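Local atomic coordinates of carbohydrate kinase, pfkB family (Enterococcus faecalis, PDB entry 3KTN), a protein that probably phosphorylates a sugar acid such as 2-keto-3-deoxygluconate at the expense of ATP, as a member of the PfkB family of ribokinase-like carbohydrate kinases. Residues A6-V11 against S111-S116; V34-N39 against H134-S139; A45-E50 against I286-S291; V300-V305 against T320-V325. All coordinates share one frame; numbering follows the deposited sequence.

Contact 1. Residues A6-V11 against S111-S116; sequences AAFGEV and SAFGIS
The F113 ring meets 6-11 in two ways: one face takes the G9 carbonyl and the start of E10, and its edge meets the face of F8. On the first of these, G9 O lies 3.1 Å from F113 CE1. On the second, the CE1 and CZ corner of F113 points into the F8 ring. This pair is T-shaped (edge-to-face): the centroids are 5.2 Å apart, the planes stand at 60°, and F8 CZ comes to 3.6 Å from F113 CE1. F113 has CG anti to its backbone nitrogen (chi1 177°), which carries the ring straight out from its turn to the strand end. E10 adds its methylene, CB lying 3.6 Å from F113 CD2, while the carboxylate leaves the ring and forms a salt bridge with R108. G9 is fully extended, a shape glycine adopts easily, and its carbonyl oxygen, lying over the F113 ring, is bonded by the hydroxyl of T55.

The turn that presents F113 is held by its serines. S111 OG accepts from G114 N at 3.0 Å, an ST motif, and S116 OG donates to F113 O at 2.8 Å from a position tilted out of the carbonyl plane. F8 also meets the ring of Y121 edge-to-face, so an aromatic cluster fills this buried corner between strand 4-8 and helices 138-142 and 144-159. The arrangement belongs to the C-terminal end of a central parallel strand in the ribokinase fold, and a sulfate about 5 Å from the E10 side chain is consistent with a nearby anion-binding pocket.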
loop_
_atom_site.group_PDB
_atom_site.type_symbol
_atom_site.label_atom_id
_atom_site.label_comp_id
_atom_site.label_asym_id
_atom_site.label_seq_id
_atom_site.Cartn_x
_atom_site.Cartn_y
_atom_site.Cartn_z
ATOM N N ALA A 6 -12.729 -12.173 -32.591
ATOM C CA ALA A 6 -12.346 -10.772 -32.517
ATOM C C ALA A 6 -13.532 -10.016 -31.929
ATOM O O ALA A 6 -14.658 -10.516 -31.921
ATOM C CB ALA A 6 -12.020 -10.230 -33.908
ATOM N N ALA A 7 -13.274 -8.819 -31.420
ATOM C CA ALA A 7 -14.336 -7.999 -30.859
ATOM C C ALA A 7 -14.076 -6.565 -31.259
ATOM O O ALA A 7 -12.930 -6.120 -31.289
ATOM C CB ALA A 7 -14.368 -8.122 -29.341
ATOM N N PHE A 8 -15.142 -5.849 -31.588
ATOM C CA PHE A 8 -15.034 -4.450 -31.969
ATOM C C PHE A 8 -15.604 -3.705 -30.784
ATOM O O PHE A 8 -16.793 -3.827 -30.485
ATOM C CB PHE A 8 -15.871 -4.160 -33.219
ATOM C CG PHE A 8 -15.870 -2.714 -33.622
ATOM C CD1 PHE A 8 -14.713 -2.114 -34.108
ATOM C CD2 PHE A 8 -17.019 -1.944 -33.495
ATOM C CE1 PHE A 8 -14.701 -0.764 -34.461
ATOM C CE2 PHE A 8 -17.017 -0.591 -33.844
ATOM C CZ PHE A 8 -15.855 0.000 -34.328
ATOM N N GLY A 9 -14.766 -2.935 -30.101
ATOM C CA GLY A 9 -15.264 -2.236 -28.939
ATOM C C GLY A 9 -14.391 -1.170 -28.322
ATOM O O GLY A 9 -13.421 -0.689 -28.908
ATOM N N GLU A 10 -14.753 -0.835 -27.092
ATOM C CA GLU A 10 -14.115 0.211 -26.319
ATOM C C GLU A 10 -13.258 -0.261 -25.142
ATOM O O GLU A 10 -13.574 -1.250 -24.479
ATOM C CB GLU A 10 -15.221 1.124 -25.804
ATOM C CG GLU A 10 -14.812 2.250 -24.896
ATOM C CD GLU A 10 -15.992 2.723 -24.067
ATOM O OE1 GLU A 10 -16.163 3.947 -23.894
ATOM O OE2 GLU A 10 -16.752 1.855 -23.582
ATOM N N VAL A 11 -12.167 0.460 -24.904
ATOM C CA VAL A 11 -11.279 0.190 -23.778
ATOM C C VAL A 11 -11.497 1.364 -22.833
ATOM O O VAL A 11 -11.475 2.515 -23.264
ATOM C CB VAL A 11 -9.787 0.205 -24.164
ATOM C CG1 VAL A 11 -8.931 0.206 -22.898
ATOM C CG2 VAL A 11 -9.447 -1.005 -25.018
ATOM N N SER A 111 -13.207 9.911 -26.580
ATOM C CA SER A 111 -12.103 8.952 -26.553
ATOM C C SER A 111 -11.585 8.607 -27.946
ATOM O O SER A 111 -12.218 8.918 -28.958
ATOM C CB SER A 111 -12.543 7.661 -25.863
ATOM O OG SER A 111 -13.531 6.984 -26.629
ATOM N N ALA A 112 -10.424 7.960 -27.976
ATOM C CA ALA A 112 -9.801 7.528 -29.216
ATOM C C ALA A 112 -10.766 6.638 -30.003
ATOM O O ALA A 112 -10.843 6.716 -31.229
ATOM C CB ALA A 112 -8.525 6.765 -28.914
ATOM N N PHE A 113 -11.498 5.785 -29.296
ATOM C CA PHE A 113 -12.449 4.896 -29.949
ATOM C C PHE A 113 -13.677 5.675 -30.420
ATOM O O PHE A 113 -14.187 5.438 -31.510
ATOM C CB PHE A 113 -12.889 3.795 -28.990
ATOM C CG PHE A 113 -13.931 2.872 -29.557
ATOM C CD1 PHE A 113 -13.640 2.056 -30.644
ATOM C CD2 PHE A 113 -15.190 2.783 -28.971
ATOM C CE1 PHE A 113 -14.592 1.155 -31.139
ATOM C CE2 PHE A 113 -16.149 1.887 -29.458
ATOM C CZ PHE A 113 -15.848 1.071 -30.539
ATOM N N GLY A 114 -14.131 6.608 -29.592
ATOM C CA GLY A 114 -15.297 7.401 -29.925
ATOM C C GLY A 114 -15.166 8.322 -31.130
ATOM O O GLY A 114 -16.176 8.661 -31.753
ATOM N N ILE A 115 -13.944 8.738 -31.459
ATOM C CA ILE A 115 -13.733 9.633 -32.591
ATOM C C ILE A 115 -13.252 8.915 -33.849
ATOM O O ILE A 115 -12.956 9.553 -34.858
ATOM C CB ILE A 115 -12.710 10.746 -32.261
ATOM C CG1 ILE A 115 -11.305 10.157 -32.138
ATOM C CG2 ILE A 115 -13.097 11.443 -30.971
ATOM C CD1 ILE A 115 -10.217 11.209 -32.108
ATOM N N SER A 116 -13.161 7.594 -33.793
ATOM C CA SER A 116 -12.712 6.837 -34.949
ATOM C C SER A 116 -13.908 6.376 -35.784
ATOM O O SER A 116 -14.983 6.097 -35.252
ATOM C CB SER A 116 -11.886 5.634 -34.503
ATOM O OG SER A 116 -12.670 4.746 -33.731
#

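Contact 2. Residues V34-N39 against H134-S139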
loop_
_atom_site.group_PDB
_atom_site.type_symbol
_atom_site.label_atom_id
_atom_site.label_comp_id
_atom_site.label_asym_id
_atom_site.label_seq_id
_atom_site.Cartn_x
_atom_site.Cartn_y
_atom_site.Cartn_z
ATOM N N VAL A 34 -10.372 -1.949 -18.733
ATOM C CA VAL A 34 -11.508 -2.831 -18.880
ATOM C C VAL A 34 -12.384 -2.352 -20.042
ATOM O O VAL A 34 -12.013 -1.433 -20.783
ATOM C CB VAL A 34 -12.342 -2.865 -17.560
ATOM C CG1 VAL A 34 -11.468 -3.350 -16.399
ATOM C CG2 VAL A 34 -12.876 -1.473 -17.245
ATOM N N GLY A 35 -13.542 -2.989 -20.180
ATOM C CA GLY A 35 -14.486 -2.671 -21.232
ATOM C C GLY A 35 -15.140 -3.977 -21.644
ATOM O O GLY A 35 -14.544 -5.040 -21.456
ATOM N N THR A 36 -16.358 -3.914 -22.181
ATOM C CA THR A 36 -17.063 -5.125 -22.614
ATOM C C THR A 36 -16.186 -6.011 -23.497
ATOM O O THR A 36 -16.049 -7.202 -23.234
ATOM C CB THR A 36 -18.359 -4.778 -23.388
ATOM O OG1 THR A 36 -19.340 -4.301 -22.464
ATOM C CG2 THR A 36 -18.918 -6.007 -24.118
ATOM N N GLY A 37 -15.588 -5.428 -24.530
ATOM C CA GLY A 37 -14.730 -6.195 -25.421
ATOM C C GLY A 37 -13.487 -6.751 -24.738
ATOM O O GLY A 37 -13.023 -7.845 -25.064
ATOM N N VAL A 38 -12.937 -6.002 -23.790
ATOM C CA VAL A 38 -11.747 -6.450 -23.070
ATOM C C VAL A 38 -12.104 -7.617 -22.160
ATOM O O VAL A 38 -11.430 -8.650 -22.174
ATOM C CB VAL A 38 -11.141 -5.299 -22.228
ATOM C CG1 VAL A 38 -9.862 -5.761 -21.527
ATOM C CG2 VAL A 38 -10.851 -4.112 -23.136
ATOM N N ASN A 39 -13.181 -7.464 -21.392
ATOM C CA ASN A 39 -13.613 -8.513 -20.464
ATOM C C ASN A 39 -13.919 -9.800 -21.208
ATOM O O ASN A 39 -13.519 -10.894 -20.786
ATOM C CB ASN A 39 -14.871 -8.085 -19.689
ATOM C CG ASN A 39 -14.701 -6.747 -18.989
ATOM O OD1 ASN A 39 -13.579 -6.286 -18.763
ATOM N ND2 ASN A 39 -15.818 -6.122 -18.628
ATOM N N HIS A 134 -17.397 -10.203 -32.366
ATOM C CA HIS A 134 -18.380 -9.697 -31.424
ATOM C C HIS A 134 -18.397 -8.181 -31.476
ATOM O O HIS A 134 -17.371 -7.530 -31.286
ATOM C CB HIS A 134 -18.059 -10.162 -30.003
ATOM C CG HIS A 134 -19.049 -9.691 -28.985
ATOM N ND1 HIS A 134 -19.092 -8.388 -28.538
ATOM C CD2 HIS A 134 -20.070 -10.334 -28.374
ATOM C CE1 HIS A 134 -20.100 -8.247 -27.698
ATOM N NE2 HIS A 134 -20.713 -9.413 -27.582
ATOM N N ILE A 135 -19.570 -7.626 -31.743
ATOM C CA ILE A 135 -19.743 -6.186 -31.827
ATOM C C ILE A 135 -20.374 -5.725 -30.524
ATOM O O ILE A 135 -21.517 -6.066 -30.224
ATOM C CB ILE A 135 -20.638 -5.820 -33.035
ATOM C CG1 ILE A 135 -19.957 -6.291 -34.327
ATOM C CG2 ILE A 135 -20.881 -4.323 -33.079
ATOM C CD1 ILE A 135 -20.739 -6.002 -35.599
ATOM N N CYS A 136 -19.612 -4.961 -29.746
ATOM C CA CYS A 136 -20.077 -4.479 -28.452
ATOM C C CYS A 136 -21.200 -3.471 -28.592
ATOM O O CYS A 136 -21.058 -2.458 -29.276
ATOM C CB CYS A 136 -18.916 -3.860 -27.671
ATOM S SG CYS A 136 -17.501 -4.980 -27.438
ATOM N N GLY A 137 -22.315 -3.755 -27.924
ATOM C CA GLY A 137 -23.463 -2.874 -27.977
ATOM C C GLY A 137 -23.134 -1.414 -27.745
ATOM O O GLY A 137 -23.835 -0.535 -28.249
ATOM N N ILE A 138 -22.078 -1.145 -26.980
ATOM C CA ILE A 138 -21.688 0.236 -26.701
ATOM C C ILE A 138 -21.364 0.989 -27.997
ATOM O O ILE A 138 -21.628 2.185 -28.109
ATOM C CB ILE A 138 -20.469 0.298 -25.720
ATOM C CG1 ILE A 138 -20.112 1.757 -25.417
ATOM C CG2 ILE A 138 -19.266 -0.417 -26.306
ATOM C CD1 ILE A 138 -21.212 2.525 -24.697
ATOM N N SER A 139 -20.803 0.282 -28.973
ATOM C CA SER A 139 -20.460 0.877 -30.265
ATOM C C SER A 139 -21.654 1.580 -30.905
ATOM O O SER A 139 -21.503 2.630 -31.530
ATOM C CB SER A 139 -19.973 -0.196 -31.236
ATOM O OG SER A 139 -18.977 -1.000 -30.645
HETATM O O HOH W 1 -21.227 -3.272 -24.869
#
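Van der Waals contact between T36, G37 and C136 makes up most of the direct meeting of the two segments. The sulfur of C136 reaches the first turn of helix 36-46, with C136 SG 3.5 Å from G37 N and a similar distance from G37 CA. A glycine fits here because a beta carbon at 37 would press tightly on that sulfur. The methyl of T36 packs beside it, T36 CG2 lying 3.8 Å from C136 SG. With CG2 anti to the backbone nitrogen and OG1 beside it (chi1 -73°), threonine gives its methyl to the sulfur and keeps its hydroxyl for water. The H134 ring is a more distant neighbour, H134 CE1 being 4.4 Å from T36 CG2.

The polar link is indirect. Water 1 is hydrogen-bonded to T36 OG1 at 3.2 Å and accepts from I138 N at 3.1 Å, bridging one helix start to the other.

Within 134-139, C136 O is gripped twice, by S139 N and by S139 OG; the hydroxyl, 2.9 Å from C136 O, lies in the carbonyl plane on a lone pair. This fixes the bend between the strand and what follows.

D167 of strand 163-167 bonds G137 N and packs against T36, H134 and C136. Helix 36-46 thus rests its N-terminal turn, begun at N-cap G35, on the end of strand 132-135, beside strand 163-167 and where helix 138-142 sets off.

Contact 3. Residues A45-E50 against I286-S291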
loop_
_atom_site.group_PDB
_atom_site.type_symbol
_atom_site.label_atom_id
_atom_site.label_comp_id
_atom_site.label_asym_id
_atom_site.label_seq_id
_atom_site.Cartn_x
_atom_site.Cartn_y
_atom_site.Cartn_z
ATOM N N ALA A 45 -9.607 -15.689 -23.969
ATOM C CA ALA A 45 -8.183 -15.978 -24.134
ATOM C C ALA A 45 -7.755 -16.914 -23.003
ATOM O O ALA A 45 -6.925 -17.804 -23.196
ATOM C CB ALA A 45 -7.363 -14.686 -24.101
ATOM N N HIS A 46 -8.326 -16.716 -21.820
ATOM C CA HIS A 46 -8.001 -17.579 -20.694
ATOM C C HIS A 46 -8.602 -18.964 -20.901
ATOM O O HIS A 46 -8.189 -19.930 -20.261
ATOM C CB HIS A 46 -8.498 -16.971 -19.378
ATOM C CG HIS A 46 -7.513 -16.036 -18.750
ATOM N ND1 HIS A 46 -7.128 -14.854 -19.344
ATOM C CD2 HIS A 46 -6.779 -16.145 -17.617
ATOM C CE1 HIS A 46 -6.195 -14.277 -18.608
ATOM N NE2 HIS A 46 -5.965 -15.044 -17.556
ATOM N N PHE A 47 -9.591 -19.048 -21.789
ATOM C CA PHE A 47 -10.215 -20.324 -22.112
ATOM C C PHE A 47 -9.419 -20.936 -23.265
ATOM O O PHE A 47 -9.791 -21.970 -23.823
ATOM C CB PHE A 47 -11.682 -20.137 -22.523
ATOM C CG PHE A 47 -12.616 -19.862 -21.371
ATOM C CD1 PHE A 47 -12.319 -20.306 -20.082
ATOM C CD2 PHE A 47 -13.830 -19.212 -21.588
ATOM C CE1 PHE A 47 -13.220 -20.111 -19.025
ATOM C CE2 PHE A 47 -14.736 -19.013 -20.538
ATOM C CZ PHE A 47 -14.426 -19.465 -19.256
ATOM N N GLN A 48 -8.326 -20.264 -23.616
ATOM C CA GLN A 48 -7.409 -20.702 -24.661
ATOM C C GLN A 48 -7.847 -20.572 -26.119
ATOM O O GLN A 48 -7.491 -21.393 -26.955
ATOM C CB GLN A 48 -6.958 -22.139 -24.383
ATOM C CG GLN A 48 -6.305 -22.292 -23.018
ATOM C CD GLN A 48 -5.636 -23.638 -22.837
ATOM O OE1 GLN A 48 -4.645 -23.944 -23.501
ATOM N NE2 GLN A 48 -6.175 -24.451 -21.934
ATOM N N LEU A 49 -8.619 -19.537 -26.422
ATOM C CA LEU A 49 -9.029 -19.294 -27.792
ATOM C C LEU A 49 -8.179 -18.118 -28.240
ATOM O O LEU A 49 -7.681 -17.360 -27.409
ATOM C CB LEU A 49 -10.508 -18.915 -27.868
ATOM C CG LEU A 49 -11.514 -19.972 -27.415
ATOM C CD1 LEU A 49 -12.924 -19.451 -27.646
ATOM C CD2 LEU A 49 -11.292 -21.261 -28.191
ATOM N N GLU A 50 -7.995 -17.974 -29.545
ATOM C CA GLU A 50 -7.220 -16.866 -30.070
ATOM C C GLU A 50 -8.159 -15.677 -30.132
ATOM O O GLU A 50 -9.241 -15.767 -30.712
ATOM C CB GLU A 50 -6.691 -17.202 -31.457
ATOM C CG GLU A 50 -5.662 -18.308 -31.448
ATOM C CD GLU A 50 -5.061 -18.540 -32.817
ATOM O OE1 GLU A 50 -4.519 -17.577 -33.400
ATOM O OE2 GLU A 50 -5.129 -19.687 -33.307
ATOM N N ILE A 286 -20.863 -18.720 -22.762
ATOM C CA ILE A 286 -21.785 -19.123 -23.822
ATOM C C ILE A 286 -21.010 -19.283 -25.124
ATOM O O ILE A 286 -21.127 -20.301 -25.801
ATOM C CB ILE A 286 -22.904 -18.071 -24.039
ATOM C CG1 ILE A 286 -23.821 -18.007 -22.812
ATOM C CG2 ILE A 286 -23.696 -18.403 -25.295
ATOM C CD1 ILE A 286 -24.402 -19.353 -22.379
ATOM N N LEU A 287 -20.215 -18.274 -25.471
ATOM C CA LEU A 287 -19.421 -18.333 -26.692
ATOM C C LEU A 287 -18.458 -19.509 -26.675
ATOM O O LEU A 287 -18.242 -20.153 -27.700
ATOM C CB LEU A 287 -18.646 -17.028 -26.900
ATOM C CG LEU A 287 -19.534 -15.825 -27.221
ATOM C CD1 LEU A 287 -18.695 -14.610 -27.583
ATOM C CD2 LEU A 287 -20.447 -16.193 -28.379
ATOM N N TYR A 288 -17.872 -19.792 -25.514
ATOM C CA TYR A 288 -16.939 -20.908 -25.413
ATOM C C TYR A 288 -17.662 -22.217 -25.688
ATOM O O TYR A 288 -17.130 -23.097 -26.365
ATOM C CB TYR A 288 -16.305 -20.993 -24.024
ATOM C CG TYR A 288 -15.298 -22.115 -23.945
ATOM C CD1 TYR A 288 -14.113 -22.061 -24.680
ATOM C CD2 TYR A 288 -15.559 -23.267 -23.199
ATOM C CE1 TYR A 288 -13.213 -23.129 -24.678
ATOM C CE2 TYR A 288 -14.667 -24.336 -23.191
ATOM C CZ TYR A 288 -13.499 -24.261 -23.934
ATOM O OH TYR A 288 -12.615 -25.321 -23.937
ATOM N N GLY A 289 -18.865 -22.343 -25.134
ATOM C CA GLY A 289 -19.655 -23.544 -25.335
ATOM C C GLY A 289 -19.948 -23.697 -26.816
ATOM O O GLY A 289 -19.938 -24.803 -27.356
ATOM N N TYR A 290 -20.195 -22.570 -27.473
ATOM C CA TYR A 290 -20.482 -22.562 -28.898
ATOM C C TYR A 290 -19.271 -23.059 -29.683
ATOM O O TYR A 290 -19.393 -23.924 -30.550
ATOM C CB TYR A 290 -20.832 -21.149 -29.359
ATOM C CG TYR A 290 -21.352 -21.096 -30.772
ATOM C CD1 TYR A 290 -22.665 -21.464 -31.061
ATOM C CD2 TYR A 290 -20.528 -20.717 -31.827
ATOM C CE1 TYR A 290 -23.142 -21.458 -32.368
ATOM C CE2 TYR A 290 -20.994 -20.707 -33.140
ATOM C CZ TYR A 290 -22.301 -21.078 -33.403
ATOM O OH TYR A 290 -22.770 -21.067 -34.697
ATOM N N SER A 291 -18.101 -22.507 -29.367
ATOM C CA SER A 291 -16.864 -22.875 -30.045
ATOM C C SER A 291 -16.549 -24.355 -29.885
ATOM O O SER A 291 -15.822 -24.931 -30.693
ATOM C CB SER A 291 -15.695 -22.052 -29.499
ATOM O OG SER A 291 -15.416 -22.402 -28.152
HETATM O O HOH W 2 -10.024 -24.607 -24.652
#
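F47 and Y288 form the close part of this contact. Y288 CG stands anti to its backbone nitrogen (chi1 -178°), which throws the phenol off helix 278-291 and across the end of helix 36-46. F47 lies over one face of that ring, its CB 3.8 Å from Y288 CD1, while the CD2 corner of F47 reaches back to Y288 CB at 3.9 Å. The two rings are inclined rather than stacked, with centroids 5.1 Å apart and planes at 44°. L49 approaches differently, from the rim: its CD1 methyl lies near the plane of the Y288 ring, 4.1 Å from Y288 CD1. The backbone helps to place both residues, since Q48, with positive phi, ends the helix in a Schellman motif and turns the chain so that F47 and L49 can both face Y288.

The looser side is found at the fringes. L49 CD1 just touches S291 OG at 3.9 Å, an apolar group against a hydroxyl whose own bond runs back along the helix to Y288 O. Beyond the rings, Q48 and E50 are exposed, while H46 takes no part and bonds through NE2 to E24 of a second subunit. At the phenol end a water takes over: water 2 lies 2.8 Å from F47 O.

Tyrosine therefore serves two roles, a flat carbon surface along most of its length and a polar tip at the end. The chemistry implies an apolar seam between helix 278-291 and the turn that ends helix 36-46, with a water at its polar end that donates to F47 O and is also hydrogen-bonded to Y288 OH.

Contact 4. Residues V300-V305 against T320-V325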
loop_
_atom_site.group_PDB
_atom_site.type_symbol
_atom_site.label_atom_id
_atom_site.label_comp_id
_atom_site.label_asym_id
_atom_site.label_seq_id
_atom_site.Cartn_x
_atom_site.Cartn_y
_atom_site.Cartn_z
ATOM N N VAL A 300 -25.056 -23.587 -21.050
ATOM C CA VAL A 300 -25.712 -22.705 -20.093
ATOM C C VAL A 300 -25.262 -22.999 -18.660
ATOM O O VAL A 300 -25.168 -22.092 -17.837
ATOM C CB VAL A 300 -27.262 -22.804 -20.201
ATOM C CG1 VAL A 300 -27.758 -24.106 -19.594
ATOM C CG2 VAL A 300 -27.904 -21.622 -19.509
ATOM N N THR A 301 -24.977 -24.263 -18.363
ATOM C CA THR A 301 -24.514 -24.636 -17.030
ATOM C C THR A 301 -23.105 -24.082 -16.805
ATOM O O THR A 301 -22.812 -23.480 -15.773
ATOM C CB THR A 301 -24.459 -26.167 -16.856
ATOM O OG1 THR A 301 -25.791 -26.690 -16.806
ATOM C CG2 THR A 301 -23.730 -26.531 -15.574
ATOM N N PHE A 302 -22.240 -24.294 -17.790
ATOM C CA PHE A 302 -20.868 -23.832 -17.731
ATOM C C PHE A 302 -20.817 -22.305 -17.609
ATOM O O PHE A 302 -20.099 -21.765 -16.766
ATOM C CB PHE A 302 -20.139 -24.273 -18.996
ATOM C CG PHE A 302 -18.702 -23.859 -19.050
ATOM C CD1 PHE A 302 -17.703 -24.692 -18.555
ATOM C CD2 PHE A 302 -18.341 -22.642 -19.610
ATOM C CE1 PHE A 302 -16.363 -24.316 -18.616
ATOM C CE2 PHE A 302 -17.002 -22.255 -19.675
ATOM C CZ PHE A 302 -16.013 -23.098 -19.178
ATOM N N ALA A 303 -21.591 -21.619 -18.447
ATOM C CA ALA A 303 -21.631 -20.162 -18.462
ATOM C C ALA A 303 -22.178 -19.528 -17.178
ATOM O O ALA A 303 -21.686 -18.485 -16.742
ATOM C CB ALA A 303 -22.438 -19.684 -19.664
ATOM N N THR A 304 -23.192 -20.148 -16.582
ATOM C CA THR A 304 -23.781 -19.626 -15.357
ATOM C C THR A 304 -22.774 -19.717 -14.207
ATOM O O THR A 304 -22.634 -18.776 -13.422
ATOM C CB THR A 304 -25.081 -20.389 -14.985
ATOM O OG1 THR A 304 -25.972 -20.383 -16.107
ATOM C CG2 THR A 304 -25.785 -19.717 -13.810
ATOM N N VAL A 305 -22.064 -20.841 -14.117
ATOM C CA VAL A 305 -21.056 -21.009 -13.078
ATOM C C VAL A 305 -19.954 -19.962 -13.290
ATOM O O VAL A 305 -19.459 -19.364 -12.338
ATOM C CB VAL A 305 -20.440 -22.424 -13.118
ATOM C CG1 VAL A 305 -19.249 -22.513 -12.165
ATOM C CG2 VAL A 305 -21.495 -23.451 -12.726
ATOM N N THR A 320 -10.916 -16.529 -15.456
ATOM C CA THR A 320 -11.206 -17.925 -15.152
ATOM C C THR A 320 -10.715 -18.851 -16.259
ATOM O O THR A 320 -10.485 -18.420 -17.387
ATOM C CB THR A 320 -12.731 -18.158 -14.957
ATOM O OG1 THR A 320 -13.443 -17.707 -16.118
ATOM C CG2 THR A 320 -13.232 -17.400 -13.737
ATOM N N THR A 321 -10.535 -20.125 -15.923
ATOM C CA THR A 321 -10.087 -21.112 -16.895
ATOM C C THR A 321 -11.131 -22.223 -16.965
ATOM O O THR A 321 -11.956 -22.366 -16.059
ATOM C CB THR A 321 -8.740 -21.734 -16.489
ATOM O OG1 THR A 321 -8.910 -22.486 -15.282
ATOM C CG2 THR A 321 -7.696 -20.648 -16.266
ATOM N N VAL A 322 -11.094 -23.004 -18.040
ATOM C CA VAL A 322 -12.041 -24.102 -18.219
ATOM C C VAL A 322 -11.938 -25.099 -17.072
ATOM O O VAL A 322 -12.953 -25.562 -16.553
ATOM C CB VAL A 322 -11.805 -24.836 -19.564
ATOM C CG1 VAL A 322 -12.786 -26.005 -19.708
ATOM C CG2 VAL A 322 -11.994 -23.869 -20.717
ATOM N N LYS A 323 -10.714 -25.415 -16.663
ATOM C CA LYS A 323 -10.508 -26.358 -15.568
ATOM C C LYS A 323 -11.081 -25.853 -14.248
ATOM O O LYS A 323 -11.649 -26.625 -13.470
ATOM C CB LYS A 323 -9.017 -26.662 -15.403
ATOM C CG LYS A 323 -8.442 -27.464 -16.566
ATOM C CD LYS A 323 -7.010 -27.898 -16.306
ATOM C CE LYS A 323 -6.497 -28.798 -17.424
ATOM N NZ LYS A 323 -5.091 -29.229 -17.179
ATOM N N GLN A 324 -10.935 -24.556 -13.999
ATOM C CA GLN A 324 -11.439 -23.958 -12.770
ATOM C C GLN A 324 -12.960 -24.061 -12.704
ATOM O O GLN A 324 -13.523 -24.451 -11.682
ATOM C CB GLN A 324 -10.996 -22.494 -12.684
ATOM C CG GLN A 324 -11.635 -21.691 -11.559
ATOM C CD GLN A 324 -11.192 -20.231 -11.569
ATOM O OE1 GLN A 324 -11.137 -19.594 -12.625
ATOM N NE2 GLN A 324 -10.882 -19.696 -10.393
ATOM N N VAL A 325 -13.622 -23.708 -13.801
ATOM C CA VAL A 325 -15.080 -23.768 -13.870
ATOM C C VAL A 325 -15.549 -25.210 -13.673
ATOM O O VAL A 325 -16.472 -25.471 -12.902
ATOM C CB VAL A 325 -15.599 -23.255 -15.237
ATOM C CG1 VAL A 325 -17.116 -23.324 -15.278
ATOM C CG2 VAL A 325 -15.117 -21.828 -15.479
#
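F302 and V325 each hold a carbon anti to the backbone nitrogen: CG of F302 and CG1 of V325, both with chi1 at -180°. The first extends the phenyl ring out of helix 296-310, and the second turns a methyl onto its face. The result is a CH-pi contact in which V325 CG1 sits 3.9 Å from the F302 ring centroid, 25° off the normal, displaced toward the CD1 and CE1 rim. The two side chains meet at about a right angle. V322, one turn earlier, adds its CG1 to the ring at 4.1 Å from F302 CE1, and on the next turn of the other helix V305 CG1 packs 3.9 Å from V325 CG1. Branched valines suit these places because their short, stiff side chains leave room for one large ring.

Helix 322-330 starts with a capping box: Q324 N donates to T321 OG1 at 3.2 Å, and T321 N returns a weak bond to Q324 OE1. F302 also meets the rings of F47 and W294, the latter edge-to-face, so the ring joins a wider aromatic cluster. This is apolar helix-to-helix packing, which fastens the short helix 322-330 to helix 296-310 near the C-terminal end of the kinase fold.

From the N terminus, strand 4-8 opens contact 1, which closes about a hundred residues later at 111-116. Contact 2 opens inside that span at 34-39 and closes beyond it at 134-139, so the two cross; they also touch, because strands 4-8 and 132-135 are neighbours in the large sheet. Contact 3 crosses both: it starts at the far end of helix 36-46, the helix contact 2 uses at its beginning, and waits for 286-291. Contact 4 is a short closure that follows all three in series, yet packs directly against contact 3 through H46, F47, Y288 and I286. Together they tie the central sheet to the C-terminal helices.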